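Local atomic coordinates of guanylate kinase (Coxiella burnetii, PDB entry 3TR0), a protein that catalyses transfer of a phosphate group from ATP to GMP, giving ADP and GDP, and probably serves the recycling of GMP. Residues A[57-60]-A[61-64]; A[158-161]-A[162-165]; A[179-182]-A[183-187]. All coordinates share one frame; numbering follows the deposited sequence. Where two conformers were deposited one is given.

Interaction 1. Residues A[57-60]-A[61-64]; sequences FIDE and TRFQ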
loop_
_atom_site.group_PDB
_atom_site.type_symbol
_atom_site.label_atom_id
_atom_site.label_comp_id
_atom_site.label_asym_id
_atom_site.label_seq_id
_atom_site.Cartn_x
_atom_site.Cartn_y
_atom_site.Cartn_z
ATOM N N PHE A 57 -16.032 -19.998 21.834
ATOM C CA PHE A 57 -17.294 -20.650 21.533
ATOM C C PHE A 57 -18.291 -20.447 22.665
ATOM O O PHE A 57 -18.030 -20.811 23.810
ATOM C CB PHE A 57 -17.076 -22.136 21.256
ATOM C CG PHE A 57 -16.170 -22.411 20.087
ATOM C CD1 PHE A 57 -16.683 -22.513 18.804
ATOM C CD2 PHE A 57 -14.806 -22.570 20.271
ATOM C CE1 PHE A 57 -15.855 -22.773 17.732
ATOM C CE2 PHE A 57 -13.974 -22.833 19.200
ATOM C CZ PHE A 57 -14.499 -22.937 17.931
ATOM N N ILE A 58 -19.430 -19.850 22.336
ATOM C CA ILE A 58 -20.470 -19.592 23.323
ATOM C C ILE A 58 -21.837 -19.947 22.754
ATOM O O ILE A 58 -21.953 -20.281 21.575
ATOM C CB ILE A 58 -20.465 -18.120 23.762
ATOM C CG1 ILE A 58 -20.599 -17.198 22.547
ATOM C CG2 ILE A 58 -19.186 -17.800 24.516
ATOM C CD1 ILE A 58 -20.741 -15.733 22.912
ATOM N N ASP A 59 -22.870 -19.879 23.588
ATOM C CA ASP A 59 -24.224 -20.165 23.122
ATOM C C ASP A 59 -24.983 -18.897 22.738
ATOM O O ASP A 59 -24.505 -17.783 22.965
ATOM C CB ASP A 59 -25.008 -20.992 24.151
ATOM C CG ASP A 59 -25.037 -20.356 25.531
ATOM O OD1 ASP A 59 -25.083 -19.113 25.634
ATOM O OD2 ASP A 59 -25.025 -21.112 26.525
ATOM N N GLU A 60 -26.157 -19.077 22.140
ATOM C CA GLU A 60 -26.990 -17.959 21.700
ATOM C C GLU A 60 -27.335 -17.008 22.839
ATOM O O GLU A 60 -27.358 -15.792 22.656
ATOM C CB GLU A 60 -28.286 -18.471 21.070
ATOM C CG GLU A 60 -28.250 -18.600 19.562
ATOM C CD GLU A 60 -29.633 -18.800 18.971
ATOM O OE1 GLU A 60 -30.041 -17.980 18.122
ATOM O OE2 GLU A 60 -30.312 -19.775 19.357
ATOM N N THR A 61 -27.624 -17.570 24.009
ATOM C CA THR A 61 -27.976 -16.768 25.172
ATOM C C THR A 61 -26.844 -15.811 25.521
ATOM O O THR A 61 -27.062 -14.612 25.705
ATOM C CB THR A 61 -28.282 -17.655 26.390
ATOM O OG1 THR A 61 -29.376 -18.529 26.080
ATOM C CG2 THR A 61 -28.647 -16.798 27.594
ATOM N N ARG A 62 -25.633 -16.348 25.605
ATOM C CA ARG A 62 -24.444 -15.533 25.834
ATOM C C ARG A 62 -24.228 -14.499 24.729
ATOM O O ARG A 62 -23.947 -13.333 25.005
ATOM C CB ARG A 62 -23.208 -16.422 25.956
ATOM C CG ARG A 62 -22.742 -16.652 27.378
ATOM C CD ARG A 62 -21.612 -17.663 27.424
ATOM N NE ARG A 62 -22.067 -19.005 27.070
ATOM C CZ ARG A 62 -21.281 -20.077 27.050
ATOM N NH1 ARG A 62 -19.996 -19.963 27.360
ATOM N NH2 ARG A 62 -21.780 -21.261 26.719
ATOM N N PHE A 63 -24.353 -14.928 23.477
ATOM C CA PHE A 63 -24.096 -14.034 22.350
ATOM C C PHE A 63 -25.116 -12.904 22.303
ATOM O O PHE A 63 -24.757 -11.739 22.128
ATOM C CB PHE A 63 -24.104 -14.804 21.028
ATOM C CG PHE A 63 -23.453 -14.063 19.896
ATOM C CD1 PHE A 63 -24.107 -13.013 19.271
ATOM C CD2 PHE A 63 -22.187 -14.414 19.459
ATOM C CE1 PHE A 63 -23.510 -12.328 18.232
ATOM C CE2 PHE A 63 -21.584 -13.727 18.418
ATOM C CZ PHE A 63 -22.248 -12.686 17.806
ATOM N N GLN A 64 -26.389 -13.252 22.463
ATOM C CA GLN A 64 -27.451 -12.256 22.442
ATOM C C GLN A 64 -27.230 -11.239 23.554
ATOM O O GLN A 64 -27.414 -10.037 23.357
ATOM C CB GLN A 64 -28.823 -12.918 22.580
ATOM C CG GLN A 64 -29.985 -11.936 22.590
ATOM C CD GLN A 64 -30.105 -11.160 21.293
ATOM O OE1 GLN A 64 -30.536 -10.006 21.284
ATOM N NE2 GLN A 64 -29.728 -11.791 20.186
#

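Interaction 2. Residues A[158-161]-A[162-165]; sequences MAHY and KEFD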
loop_
_atom_site.group_PDB
_atom_site.type_symbol
_atom_site.label_atom_id
_atom_site.label_comp_id
_atom_site.label_asym_id
_atom_site.label_seq_id
_atom_site.Cartn_x
_atom_site.Cartn_y
_atom_site.Cartn_z
HETATM N N MSE A 158 -18.697 -13.331 -2.570
HETATM C CA MSE A 158 -17.759 -12.824 -3.572
HETATM C C MSE A 158 -18.315 -11.653 -4.381
HETATM O O MSE A 158 -17.556 -10.817 -4.863
HETATM C CB MSE A 158 -17.274 -13.949 -4.488
HETATM C CG MSE A 158 -16.026 -14.640 -3.968
HETATM SE SE MSE A 158 -15.462 -16.121 -5.083
HETATM C CE MSE A 158 -17.054 -17.235 -4.924
ATOM N N ALA A 159 -19.634 -11.586 -4.519
ATOM C CA ALA A 159 -20.260 -10.470 -5.217
ATOM C C ALA A 159 -20.004 -9.150 -4.495
ATOM O O ALA A 159 -20.181 -8.075 -5.070
ATOM C CB ALA A 159 -21.751 -10.709 -5.370
ATOM N N HIS A 160 -19.583 -9.233 -3.236
ATOM C CA HIS A 160 -19.305 -8.036 -2.439
ATOM C C HIS A 160 -17.857 -7.559 -2.535
ATOM O O HIS A 160 -17.456 -6.654 -1.800
ATOM C CB HIS A 160 -19.663 -8.268 -0.967
ATOM C CG HIS A 160 -21.134 -8.374 -0.712
ATOM N ND1 HIS A 160 -21.934 -7.271 -0.510
ATOM C CD2 HIS A 160 -21.950 -9.452 -0.628
ATOM C CE1 HIS A 160 -23.182 -7.663 -0.312
ATOM N NE2 HIS A 160 -23.218 -8.982 -0.382
ATOM N N TYR A 161 -17.076 -8.153 -3.432
ATOM C CA TYR A 161 -15.648 -7.839 -3.511
ATOM C C TYR A 161 -15.394 -6.371 -3.843
ATOM O O TYR A 161 -14.329 -5.838 -3.542
ATOM C CB TYR A 161 -14.946 -8.724 -4.541
ATOM C CG TYR A 161 -15.142 -8.259 -5.972
ATOM C CD1 TYR A 161 -16.197 -8.733 -6.735
ATOM C CD2 TYR A 161 -14.279 -7.330 -6.550
ATOM C CE1 TYR A 161 -16.387 -8.309 -8.039
ATOM C CE2 TYR A 161 -14.464 -6.898 -7.857
ATOM C CZ TYR A 161 -15.523 -7.393 -8.593
ATOM O OH TYR A 161 -15.725 -6.981 -9.893
ATOM N N LYS A 162 -16.377 -5.723 -4.464
ATOM C CA LYS A 162 -16.243 -4.326 -4.871
ATOM C C LYS A 162 -16.177 -3.351 -3.699
ATOM O O LYS A 162 -15.858 -2.178 -3.879
ATOM C CB LYS A 162 -17.397 -3.926 -5.789
ATOM C CG LYS A 162 -17.405 -4.637 -7.126
ATOM C CD LYS A 162 -18.657 -4.287 -7.909
ATOM C CE LYS A 162 -18.676 -4.982 -9.255
ATOM N NZ LYS A 162 -17.590 -4.491 -10.147
ATOM N N GLU A 163 -16.492 -3.834 -2.504
ATOM C CA GLU A 163 -16.501 -2.988 -1.319
ATOM C C GLU A 163 -15.130 -2.946 -0.645
ATOM O O GLU A 163 -14.935 -2.244 0.349
ATOM C CB GLU A 163 -17.575 -3.477 -0.342
ATOM C CG GLU A 163 -18.971 -3.442 -0.951
ATOM C CD GLU A 163 -20.004 -4.182 -0.135
ATOM O OE1 GLU A 163 -19.796 -4.370 1.082
ATOM O OE2 GLU A 163 -21.034 -4.581 -0.718
ATOM N N PHE A 164 -14.179 -3.685 -1.202
ATOM C CA PHE A 164 -12.882 -3.871 -0.554
ATOM C C PHE A 164 -11.778 -3.067 -1.224
ATOM O O PHE A 164 -11.862 -2.762 -2.408
ATOM C CB PHE A 164 -12.535 -5.361 -0.495
ATOM C CG PHE A 164 -13.396 -6.123 0.463
ATOM C CD1 PHE A 164 -14.706 -6.427 0.135
ATOM C CD2 PHE A 164 -12.915 -6.499 1.704
ATOM C CE1 PHE A 164 -15.519 -7.099 1.025
ATOM C CE2 PHE A 164 -13.729 -7.174 2.600
ATOM C CZ PHE A 164 -15.030 -7.476 2.255
ATOM N N ASP A 165 -10.749 -2.723 -0.454
ATOM C CA ASP A 165 -9.651 -1.897 -0.961
ATOM C C ASP A 165 -8.665 -2.670 -1.836
ATOM O O ASP A 165 -8.102 -2.124 -2.783
ATOM C CB ASP A 165 -8.894 -1.258 0.205
ATOM C CG ASP A 165 -9.780 -0.387 1.067
ATOM O OD1 ASP A 165 -10.436 0.524 0.525
ATOM O OD2 ASP A 165 -9.828 -0.618 2.287
#

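Interaction 3. Residues A[179-182]-A[183-187]; sequences NLIH and IISAE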
loop_
_atom_site.group_PDB
_atom_site.type_symbol
_atom_site.label_atom_id
_atom_site.label_comp_id
_atom_site.label_asym_id
_atom_site.label_seq_id
_atom_site.Cartn_x
_atom_site.Cartn_y
_atom_site.Cartn_z
ATOM N N ASN A 179 1.908 -10.952 -0.589
ATOM C CA ASN A 179 1.067 -9.834 -1.003
ATOM C C ASN A 179 0.361 -9.174 0.174
ATOM O O ASN A 179 0.238 -7.949 0.229
ATOM C CB ASN A 179 0.068 -10.265 -2.074
ATOM C CG ASN A 179 0.722 -10.430 -3.427
ATOM O OD1 ASN A 179 1.701 -9.751 -3.737
ATOM N ND2 ASN A 179 0.195 -11.335 -4.238
ATOM N N LEU A 180 -0.098 -9.985 1.119
ATOM C CA LEU A 180 -0.667 -9.449 2.347
ATOM C C LEU A 180 0.381 -8.611 3.087
ATOM O O LEU A 180 0.075 -7.549 3.630
ATOM C CB LEU A 180 -1.199 -10.582 3.231
ATOM C CG LEU A 180 -2.361 -11.373 2.617
ATOM C CD1 LEU A 180 -2.742 -12.595 3.461
ATOM C CD2 LEU A 180 -3.560 -10.463 2.427
ATOM N N ILE A 181 1.622 -9.082 3.086
ATOM C CA ILE A 181 2.709 -8.353 3.739
ATOM C C ILE A 181 2.955 -6.999 3.069
ATOM O O ILE A 181 3.157 -5.998 3.749
ATOM C CB ILE A 181 4.011 -9.179 3.762
ATOM C CG1 ILE A 181 3.845 -10.400 4.672
ATOM C CG2 ILE A 181 5.186 -8.324 4.225
ATOM C CD1 ILE A 181 4.999 -11.371 4.602
ATOM N N HIS A 182 2.928 -6.965 1.738
ATOM C CA HIS A 182 3.057 -5.698 1.019
ATOM C C HIS A 182 1.994 -4.707 1.480
ATOM O O HIS A 182 2.283 -3.535 1.708
ATOM C CB HIS A 182 2.925 -5.893 -0.501
ATOM C CG HIS A 182 4.111 -6.550 -1.141
ATOM N ND1 HIS A 182 5.408 -6.278 -0.767
ATOM C CD2 HIS A 182 4.192 -7.467 -2.136
ATOM C CE1 HIS A 182 6.238 -6.996 -1.500
ATOM N NE2 HIS A 182 5.527 -7.726 -2.340
ATOM N N ILE A 183 0.758 -5.182 1.597
ATOM C CA ILE A 183 -0.370 -4.305 1.889
ATOM C C ILE A 183 -0.265 -3.691 3.285
ATOM O O ILE A 183 -0.466 -2.491 3.460
ATOM C CB ILE A 183 -1.714 -5.035 1.709
ATOM C CG1 ILE A 183 -1.953 -5.331 0.221
ATOM C CG2 ILE A 183 -2.857 -4.206 2.282
ATOM C CD1 ILE A 183 -2.989 -6.422 -0.038
ATOM N N ILE A 184 0.042 -4.516 4.278
ATOM C CA ILE A 184 0.196 -4.017 5.640
ATOM C C ILE A 184 1.444 -3.150 5.768
ATOM O O ILE A 184 1.425 -2.110 6.425
ATOM C CB ILE A 184 0.231 -5.165 6.663
ATOM C CG1 ILE A 184 -1.154 -5.803 6.760
ATOM C CG2 ILE A 184 0.685 -4.650 8.031
ATOM C CD1 ILE A 184 -1.172 -7.149 7.441
ATOM N N SER A 185 2.525 -3.576 5.124
ATOM C CA SER A 185 3.785 -2.836 5.177
ATOM C C SER A 185 3.645 -1.438 4.573
ATOM O O SER A 185 4.201 -0.469 5.095
ATOM C CB SER A 185 4.894 -3.619 4.467
ATOM O OG SER A 185 5.190 -4.827 5.156
ATOM N N ALA A 186 2.910 -1.338 3.469
ATOM C CA ALA A 186 2.676 -0.050 2.818
ATOM C C ALA A 186 1.828 0.869 3.691
ATOM O O ALA A 186 2.077 2.069 3.757
ATOM C CB ALA A 186 2.014 -0.245 1.451
ATOM N N GLU A 187 0.816 0.310 4.348
ATOM C CA GLU A 187 -0.028 1.105 5.238
ATOM C C GLU A 187 0.826 1.763 6.311
ATOM O O GLU A 187 0.602 2.915 6.685
ATOM C CB GLU A 187 -1.100 0.229 5.896
ATOM C CG GLU A 187 -2.161 1.009 6.672
ATOM C CD GLU A 187 -1.747 1.373 8.090
ATOM O OE1 GLU A 187 -0.705 0.882 8.577
ATOM O OE2 GLU A 187 -2.475 2.165 8.720
#

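Interaction 1. Residues A[57-60]-A[61-64]
Arg62 folds back across Ile58 and meets Asp59 edge-on at the start of helix 60-69, and its path can be traced atom by atom. Arg62 CB lies 3.3 Å from Asp59 OD1, and CG stays close to the same oxygen. Arg62 CD then passes over Ile58, 3.8 Å from Ile58 CG2. A bend at chi3 (-69°) swings the guanidinium back along the preceding loop, where Arg62 NE points to Asp59 OD1 and Arg62 NH2 lies 3.3 Å from Asp59 OD2. Both bonds are weak, though nearly straight, and they belong to one salt bridge. The carboxylate meets the guanidinium at its edge, yet the two planes stand 78° apart, which rules out a coplanar two-pronged pairing. One guanidinium face rests on Ile58, whose CG2 is 3.7 Å from NH1 of Arg62.

The shorter bond to the carboxylate comes from the backbone: Arg62 N meets Asp59 OD1 at 2.8 Å, with an angle of 167° at the hydrogen. Phe63 N bonds to Asp59 O at 2.9 Å, and Ile58 CD1 packs 4.0 Å from Phe63 CB. The Phe63 ring itself leads away, to stack on Phe72, and its side chain is about 7 Å from the bound GMP. Asp59 is thus a classic aspartate N-cap, starting a helix beside the GMP-binding region of guanylate kinase.

Interaction 2. Residues A[158-161]-A[162-165]
His160 and Tyr161 are tied to Glu163 and Phe164 by two successive i to i+3 backbone bonds, continuing the type I turn that runs from Met158 to Tyr161. Glu163 N reaches His160 O at 3.1 Å, and Phe164 N reaches Tyr161 O at 3.2 Å. Both donors stand well above the carbonyl planes they approach, in keeping with the tight winding of the short 3-10 segment.

The side chains of His160 and Glu163 run side by side in the same direction. ND1 of His160 gives its hydrogen to OE2 of Glu163 at 2.8 Å, with an almost straight angle of 174°. The oxygen lies in the imidazole plane, but the carboxylate is turned nearly perpendicular to the ring, and the donor stands above the carboxylate plane. On the other side of the turn, Lys162 lies over one face of Tyr161. Lys162 CG is 3.8 Å from the centroid of the Tyr161 ring and close to its normal, a CH-pi contact. A bend at chi4 (-66°) then brings Lys162 NZ to 3.1 Å from Tyr161 OH. Phe164 turns its ring edge to the chain, with Phe164 CD1 3.4 Å from His160 O, while Arg113 makes a cation-pi contact with the ring.

The polar ends look outward from the turn in two directions. Glu163 OE2 also forms a salt bridge with Arg110, which probably offsets its negative charge, and His160 stacks on Trp106, linking the loop to helix 106-115. Tyr161 OH is hydrogen-bonded to Glu195 of the second subunit and Lys162 NZ forms a salt bridge with it, so the pair meets one carboxylate and implies a polar contribution to the dimer interface.

Interaction 3. Residues A[179-182]-A[183-187]
Ser185 turns its hydroxyl back onto the carbonyl of Ile181, one helical turn earlier, where Ser185 OG lies 2.7 Å from Ile181 O. Ser185 N bonds to Ile181 O as well, at 2.9 Å, and the two donors arrive from opposite faces of the carbonyl plane. A chi1 of -66° keeps the hydroxyl near the amide, so that both can reach Ile181 O; Ser185 OG also touches Ile181 CG2 at 3.6 Å. Ordinary i to i+4 bonds flank it, Ile184 N to Leu180 O at 3.1 Å and Ala186 N to His182 O at 2.9 Å.

Helix 173-187 packs against the parallel sheet of the P-loop NTPase fold. Its tight side is apolar: Leu180 and Ile183 lie on Ile122, Ile183 also on Val168, and Leu180 and Ile181 on Leu27 of helix 20-30. Ile183 CG1 leans on Asn179 O at 3.4 Å.

Away from the sheet, Asn179, His182 and Ser185 are partly exposed and border the second subunit. There His182 ND1 is hydrogen-bonded to ND1 of His182 of the second subunit, while buried Ala186 is where the subunits press together, against Ala186 of that chain.

In the fold
Following the chain from the N terminus, the three contacts come in series; none nests within or crosses another. Interaction 1 closes the passage from strand 56-57 into helix 60-69, joining the small mixed sheet to that helix. Far along the sequence, interaction 2 shapes the loop between helix 147-158 and strand 166-169, and ties it to helix 106-115 and the second subunit. Interaction 3 lies on helix 173-187, which follows that strand, and joins it to the parallel sheet and the second subunit. Interactions 1 and 3 are on opposite sides of the chain's centre, their centres about 35 Å apart. Interactions 2 and 3 come within about 7 Å at their nearest atoms, without touching.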